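Local coordinates for protein MmeI (Methylophilus methylotrophus, PDB 5HR4) that acts as a Type IIL restriction-modification enzyme, binding DNA and probably transferring a methyl group from S-adenosylmethionine to the N6 of adenine, at residues S845-E850 and T860-L865; K171-L176 and H184-Y189. One frame throughout, in Å; residues are numbered along the deposited sequence.

Contact 1: S845-E850 and T860-L865; sequences SNYPNE and TMPSEL
Two residues of the 845-850 loop, Asn846 and Tyr847, meet Pro862 and Glu864, which lie two residues apart, at the N-cap and in the first turn of helix 863-880. The polar half is a single hydrogen bond from Asn846 ND2 to Glu864 OE2, 2.8 Å long and bent, with an angle of 131° at the hydrogen. The amide points its N-H at the syn lone pair of OE2, and the acceptor stays close to the amide plane. Because the amide and carboxylate planes are only 28° apart, the two groups meet nearly coplanar although the side chains themselves run about perpendicular. The other carboxylate oxygen turns to the phenol: Glu864 OE1 sits at the ring edge near its plane, 3.5 Å from Tyr847 CE1. Pro862 supplies the apolar half. Its CG lies over one face of the Tyr847 ring, 4.1 Å from the centroid and displaced toward the rim, a CH-pi contact, while Pro862 CB approaches Tyr847 CZ to 3.5 Å. The two side chains run antiparallel to one another as they pass. The site belongs to the helical C-terminal region: Asn846 is the first residue to leave helical geometry after helix 827-845, and Pro862 occupies the N-cap position of helix 863-880, so the contact joins the exit of one helix to the entrance of another, with the short helix 852-856 in the intervening chain. The extended Glu864 chain, with CG anti to the backbone N (chi1 -175°), carries its carboxylate across to the loop. Farther out, Leu855 of helix 852-856 touches both Tyr847 and Pro862, and Ala843 of helix 827-845 lies against Glu864. Asn846 and Glu864 are exposed, which leaves their hydrogen bond at the protein surface.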
loop_
_atom_site.group_PDB
_atom_site.type_symbol
_atom_site.label_atom_id
_atom_site.label_comp_id
_atom_site.label_asym_id
_atom_site.label_seq_id
_atom_site.Cartn_x
_atom_site.Cartn_y
_atom_site.Cartn_z
ATOM N N SER A 845 8.167 40.454 2.861
ATOM C CA SER A 845 7.339 41.657 2.719
ATOM C C SER A 845 7.508 42.314 1.347
ATOM O O SER A 845 6.517 42.702 0.719
ATOM C CB SER A 845 7.655 42.656 3.837
ATOM N N ASN A 846 8.749 42.406 0.842
ATOM C CA ASN A 846 9.030 43.071 -0.436
ATOM C C ASN A 846 8.333 42.458 -1.648
ATOM O O ASN A 846 8.689 42.770 -2.787
ATOM C CB ASN A 846 10.532 43.077 -0.735
ATOM C CG ASN A 846 11.320 43.951 0.216
ATOM O OD1 ASN A 846 10.887 45.051 0.583
ATOM N ND2 ASN A 846 12.488 43.465 0.625
ATOM N N TYR A 847 7.358 41.577 -1.433
ATOM C CA TYR A 847 6.661 40.895 -2.524
ATOM C C TYR A 847 5.197 40.826 -2.116
ATOM O O TYR A 847 4.706 39.775 -1.697
ATOM C CB TYR A 847 7.237 39.505 -2.801
ATOM C CG TYR A 847 8.645 39.545 -3.355
ATOM C CD1 TYR A 847 9.749 39.628 -2.500
ATOM C CD2 TYR A 847 8.876 39.518 -4.735
ATOM C CE1 TYR A 847 11.044 39.686 -3.006
ATOM C CE2 TYR A 847 10.169 39.572 -5.250
ATOM C CZ TYR A 847 11.246 39.658 -4.381
ATOM O OH TYR A 847 12.522 39.719 -4.885
ATOM N N PRO A 848 4.510 41.966 -2.212
ATOM C CA PRO A 848 3.071 41.974 -2.021
ATOM C C PRO A 848 2.416 40.993 -2.989
ATOM O O PRO A 848 3.021 40.532 -3.954
ATOM C CB PRO A 848 2.515 43.383 -2.224
ATOM N N ASN A 849 1.172 40.651 -2.706
ATOM C CA ASN A 849 0.404 39.721 -3.538
ATOM C C ASN A 849 1.164 38.472 -4.024
ATOM O O ASN A 849 0.838 37.896 -5.073
ATOM C CB ASN A 849 -0.214 40.485 -4.723
ATOM C CG ASN A 849 0.788 40.912 -5.740
ATOM O OD1 ASN A 849 1.372 41.987 -5.641
ATOM N ND2 ASN A 849 0.967 40.093 -6.763
ATOM N N GLU A 850 2.155 38.017 -3.260
ATOM C CA GLU A 850 2.650 36.654 -3.374
ATOM C C GLU A 850 2.245 35.919 -2.101
ATOM O O GLU A 850 2.557 36.376 -0.995
ATOM C CB GLU A 850 4.170 36.618 -3.580
ATOM C CG GLU A 850 4.691 35.498 -4.517
ATOM C CD GLU A 850 4.373 35.762 -5.988
ATOM O OE1 GLU A 850 4.342 36.944 -6.374
ATOM O OE2 GLU A 850 4.138 34.799 -6.755
ATOM N N THR A 860 10.027 29.322 -8.340
ATOM C CA THR A 860 9.656 30.732 -8.407
ATOM C C THR A 860 10.183 31.562 -7.240
ATOM O O THR A 860 9.919 32.771 -7.191
ATOM C CB THR A 860 8.128 30.857 -8.473
ATOM N N MET A 861 10.909 30.953 -6.308
ATOM C CA MET A 861 11.348 31.665 -5.115
ATOM C C MET A 861 12.266 32.823 -5.482
ATOM O O MET A 861 13.228 32.630 -6.239
ATOM C CB MET A 861 12.077 30.720 -4.173
ATOM C CG MET A 861 12.750 31.406 -3.020
ATOM S SD MET A 861 13.339 30.152 -1.892
ATOM C CE MET A 861 13.714 31.053 -0.396
ATOM N N PRO A 862 12.030 34.018 -4.961
ATOM C CA PRO A 862 12.928 35.139 -5.267
ATOM C C PRO A 862 14.310 34.908 -4.663
ATOM O O PRO A 862 14.454 34.263 -3.620
ATOM C CB PRO A 862 12.219 36.348 -4.637
ATOM C CG PRO A 862 11.404 35.760 -3.520
ATOM C CD PRO A 862 10.980 34.376 -3.986
ATOM N N SER A 863 15.343 35.421 -5.347
ATOM C CA SER A 863 16.698 35.181 -4.855
ATOM C C SER A 863 16.966 35.959 -3.573
ATOM O O SER A 863 17.823 35.567 -2.767
ATOM C CB SER A 863 17.736 35.524 -5.931
ATOM O OG SER A 863 17.557 36.833 -6.445
ATOM N N GLU A 864 16.246 37.055 -3.359
ATOM C CA GLU A 864 16.425 37.797 -2.119
ATOM C C GLU A 864 15.981 36.976 -0.910
ATOM O O GLU A 864 16.575 37.090 0.171
ATOM C CB GLU A 864 15.666 39.126 -2.201
ATOM C CG GLU A 864 15.877 40.049 -1.022
ATOM C CD GLU A 864 14.774 41.081 -0.902
ATOM O OE1 GLU A 864 13.974 41.216 -1.862
ATOM O OE2 GLU A 864 14.697 41.740 0.161
ATOM N N LEU A 865 14.964 36.117 -1.078
ATOM C CA LEU A 865 14.539 35.260 0.026
ATOM C C LEU A 865 15.523 34.123 0.240
ATOM O O LEU A 865 15.907 33.828 1.381
ATOM C CB LEU A 865 13.137 34.711 -0.231
ATOM C CG LEU A 865 12.498 33.948 0.940
ATOM C CD1 LEU A 865 12.520 34.747 2.230
ATOM C CD2 LEU A 865 11.081 33.542 0.583
#

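Contact 2: K171-L176 and H184-Y189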
loop_
_atom_site.group_PDB
_atom_site.type_symbol
_atom_site.label_atom_id
_atom_site.label_comp_id
_atom_site.label_asym_id
_atom_site.label_seq_id
_atom_site.Cartn_x
_atom_site.Cartn_y
_atom_site.Cartn_z
ATOM N N LYS A 171 -19.024 -9.122 -13.841
ATOM C CA LYS A 171 -20.453 -8.802 -13.759
ATOM C C LYS A 171 -21.306 -10.063 -13.904
ATOM O O LYS A 171 -22.373 -10.178 -13.286
ATOM C CB LYS A 171 -20.842 -7.744 -14.802
ATOM N N LEU A 172 -20.846 -11.026 -14.698
ATOM C CA LEU A 172 -21.517 -12.321 -14.766
ATOM C C LEU A 172 -21.590 -12.955 -13.388
ATOM O O LEU A 172 -22.651 -13.429 -12.960
ATOM C CB LEU A 172 -20.774 -13.238 -15.733
ATOM C CG LEU A 172 -21.368 -14.637 -15.855
ATOM C CD1 LEU A 172 -22.726 -14.516 -16.490
ATOM C CD2 LEU A 172 -20.421 -15.561 -16.659
ATOM N N HIS A 173 -20.462 -12.953 -12.674
ATOM C CA HIS A 173 -20.412 -13.442 -11.303
ATOM C C HIS A 173 -21.475 -12.776 -10.435
ATOM O O HIS A 173 -22.321 -13.450 -9.845
ATOM C CB HIS A 173 -19.006 -13.210 -10.757
ATOM C CG HIS A 173 -18.884 -13.329 -9.272
ATOM N ND1 HIS A 173 -19.443 -12.418 -8.400
ATOM C CD2 HIS A 173 -18.206 -14.218 -8.507
ATOM C CE1 HIS A 173 -19.134 -12.756 -7.161
ATOM N NE2 HIS A 173 -18.383 -13.844 -7.199
ATOM N N ASP A 174 -21.455 -11.445 -10.351
ATOM C CA ASP A 174 -22.434 -10.749 -9.517
ATOM C C ASP A 174 -23.858 -10.931 -10.035
ATOM O O ASP A 174 -24.811 -10.922 -9.241
ATOM C CB ASP A 174 -22.090 -9.257 -9.417
ATOM C CG ASP A 174 -20.811 -8.993 -8.621
ATOM O OD1 ASP A 174 -20.416 -9.841 -7.774
ATOM O OD2 ASP A 174 -20.198 -7.920 -8.844
ATOM N N THR A 175 -24.028 -11.093 -11.354
ATOM C CA THR A 175 -25.352 -11.392 -11.896
ATOM C C THR A 175 -25.854 -12.750 -11.411
ATOM O O THR A 175 -27.021 -12.897 -11.029
ATOM C CB THR A 175 -25.292 -11.356 -13.418
ATOM O OG1 THR A 175 -24.654 -10.142 -13.824
ATOM C CG2 THR A 175 -26.690 -11.437 -14.029
ATOM N N LEU A 176 -24.985 -13.763 -11.451
ATOM C CA LEU A 176 -25.297 -15.042 -10.831
ATOM C C LEU A 176 -25.507 -14.893 -9.331
ATOM O O LEU A 176 -26.431 -15.490 -8.768
ATOM C CB LEU A 176 -24.178 -16.032 -11.120
ATOM C CG LEU A 176 -24.421 -16.924 -12.332
ATOM C CD1 LEU A 176 -23.117 -17.555 -12.778
ATOM C CD2 LEU A 176 -25.456 -17.987 -11.954
ATOM N N HIS A 184 -19.615 -20.577 -1.927
ATOM C CA HIS A 184 -18.596 -21.493 -2.422
ATOM C C HIS A 184 -18.930 -22.013 -3.814
ATOM O O HIS A 184 -18.057 -22.062 -4.689
ATOM C CB HIS A 184 -18.436 -22.656 -1.440
ATOM C CG HIS A 184 -17.433 -23.674 -1.876
ATOM N ND1 HIS A 184 -16.085 -23.400 -1.952
ATOM C CD2 HIS A 184 -17.582 -24.961 -2.273
ATOM C CE1 HIS A 184 -15.443 -24.481 -2.364
ATOM N NE2 HIS A 184 -16.329 -25.441 -2.570
ATOM N N ALA A 185 -20.174 -22.438 -4.043
ATOM C CA ALA A 185 -20.519 -22.873 -5.395
ATOM C C ALA A 185 -20.220 -21.770 -6.399
ATOM O O ALA A 185 -19.569 -22.007 -7.424
ATOM C CB ALA A 185 -21.982 -23.297 -5.486
ATOM N N LEU A 186 -20.638 -20.538 -6.096
ATOM C CA LEU A 186 -20.437 -19.445 -7.041
ATOM C C LEU A 186 -18.956 -19.287 -7.404
ATOM O O LEU A 186 -18.591 -19.326 -8.583
ATOM C CB LEU A 186 -21.008 -18.148 -6.464
ATOM C CG LEU A 186 -20.787 -16.917 -7.336
ATOM C CD1 LEU A 186 -21.561 -17.026 -8.641
ATOM C CD2 LEU A 186 -21.158 -15.666 -6.580
ATOM N N GLU A 187 -18.089 -19.162 -6.391
ATOM C CA GLU A 187 -16.668 -18.940 -6.625
ATOM C C GLU A 187 -16.062 -20.040 -7.483
ATOM O O GLU A 187 -15.271 -19.761 -8.396
ATOM C CB GLU A 187 -15.915 -18.853 -5.297
ATOM C CG GLU A 187 -16.616 -18.119 -4.166
ATOM C CD GLU A 187 -17.019 -16.683 -4.501
ATOM O OE1 GLU A 187 -17.726 -16.050 -3.672
ATOM O OE2 GLU A 187 -16.645 -16.191 -5.591
ATOM N N LEU A 188 -16.398 -21.301 -7.197
ATOM C CA LEU A 188 -15.805 -22.395 -7.956
ATOM C C LEU A 188 -16.501 -22.599 -9.296
ATOM O O LEU A 188 -15.850 -23.009 -10.267
ATOM C CB LEU A 188 -15.826 -23.670 -7.124
ATOM C CG LEU A 188 -15.457 -25.060 -7.662
ATOM C CD1 LEU A 188 -14.147 -25.084 -8.420
ATOM C CD2 LEU A 188 -15.372 -25.983 -6.484
ATOM N N TYR A 189 -17.803 -22.319 -9.382
ATOM C CA TYR A 189 -18.464 -22.332 -10.685
ATOM C C TYR A 189 -17.730 -21.424 -11.658
ATOM O O TYR A 189 -17.412 -21.819 -12.785
ATOM C CB TYR A 189 -19.915 -21.885 -10.540
ATOM C CG TYR A 189 -20.853 -22.327 -11.647
ATOM C CD1 TYR A 189 -20.987 -21.579 -12.807
ATOM C CD2 TYR A 189 -21.634 -23.472 -11.509
ATOM C CE1 TYR A 189 -21.849 -21.966 -13.817
ATOM C CE2 TYR A 189 -22.492 -23.869 -12.512
ATOM C CZ TYR A 189 -22.599 -23.119 -13.672
ATOM O OH TYR A 189 -23.473 -23.510 -14.680
#
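His173 and Leu186 meet inside an antiparallel helical hairpin formed by helices 163-178 and 183-200, whose segments here run at 153° to each other with axes 10.5 Å apart at closest approach. These are also the nearest residues along the two backbones, their CA atoms lying 7.4 Å apart. Leu186 sends CD2 over one face of the His173 imidazole, 3.7 Å from the ring centroid and 24° off the ring normal. This is a CH-pi contact displaced toward the NE2 side of the rim, as the 3.4 Å separation of Leu186 CD2 from His173 NE2 indicates. The other branch of the leucine turns to the next turn of the opposing helix, where Leu186 CD1 packs at 3.7 Å against Leu176 CB. The two methyls of one leucine therefore divide between His173 and Leu176. The bond from Leu186 CA to CB points at the opposing helix, whereas that of Glu187 points away from it; a bend at chi2 (-56°) brings the glutamate carboxylate back to the histidine. There His173 NE2 donates a weak hydrogen bond to Glu187 OE2, 3.3 Å long, with the acceptor at the ring edge. At the other ring nitrogen, ND1 donates to OD1 of the adjacent Asp174 over 2.8 Å; the hydrogen-bonded nitrogen approaches from above the carboxylate plane, though the oxygen itself lies near the plane of the ring. Phe417 of helix 416-440 also meets the histidine ring and touches Glu187, and Leu176 also touches Met275 of helix 273-283. With both ring nitrogens directed at carboxylates, the Asp174 bond, aided by the weaker one to Glu187, would limit rotation of the buried imidazole, and the two nearby acids would probably favour its doubly protonated, cationic form.

From the N-terminal end of the modelled chain, contact 2 comes first: it closes the short turn between helices 163-178 and 183-200, with seven residues separating its segments, and so joins the end of the N-terminal region to the beginning of the helicase spacer. The chain then passes through the methyltransferase and target recognition regions before contact 1 closes a second local loop, nine residues long and containing helix 852-856, in the C-terminal region. The two closures follow in series, neither nesting nor crossing. Their centres are 62 Å apart on opposite sides of the chain's centre, one buried and the other at the surface.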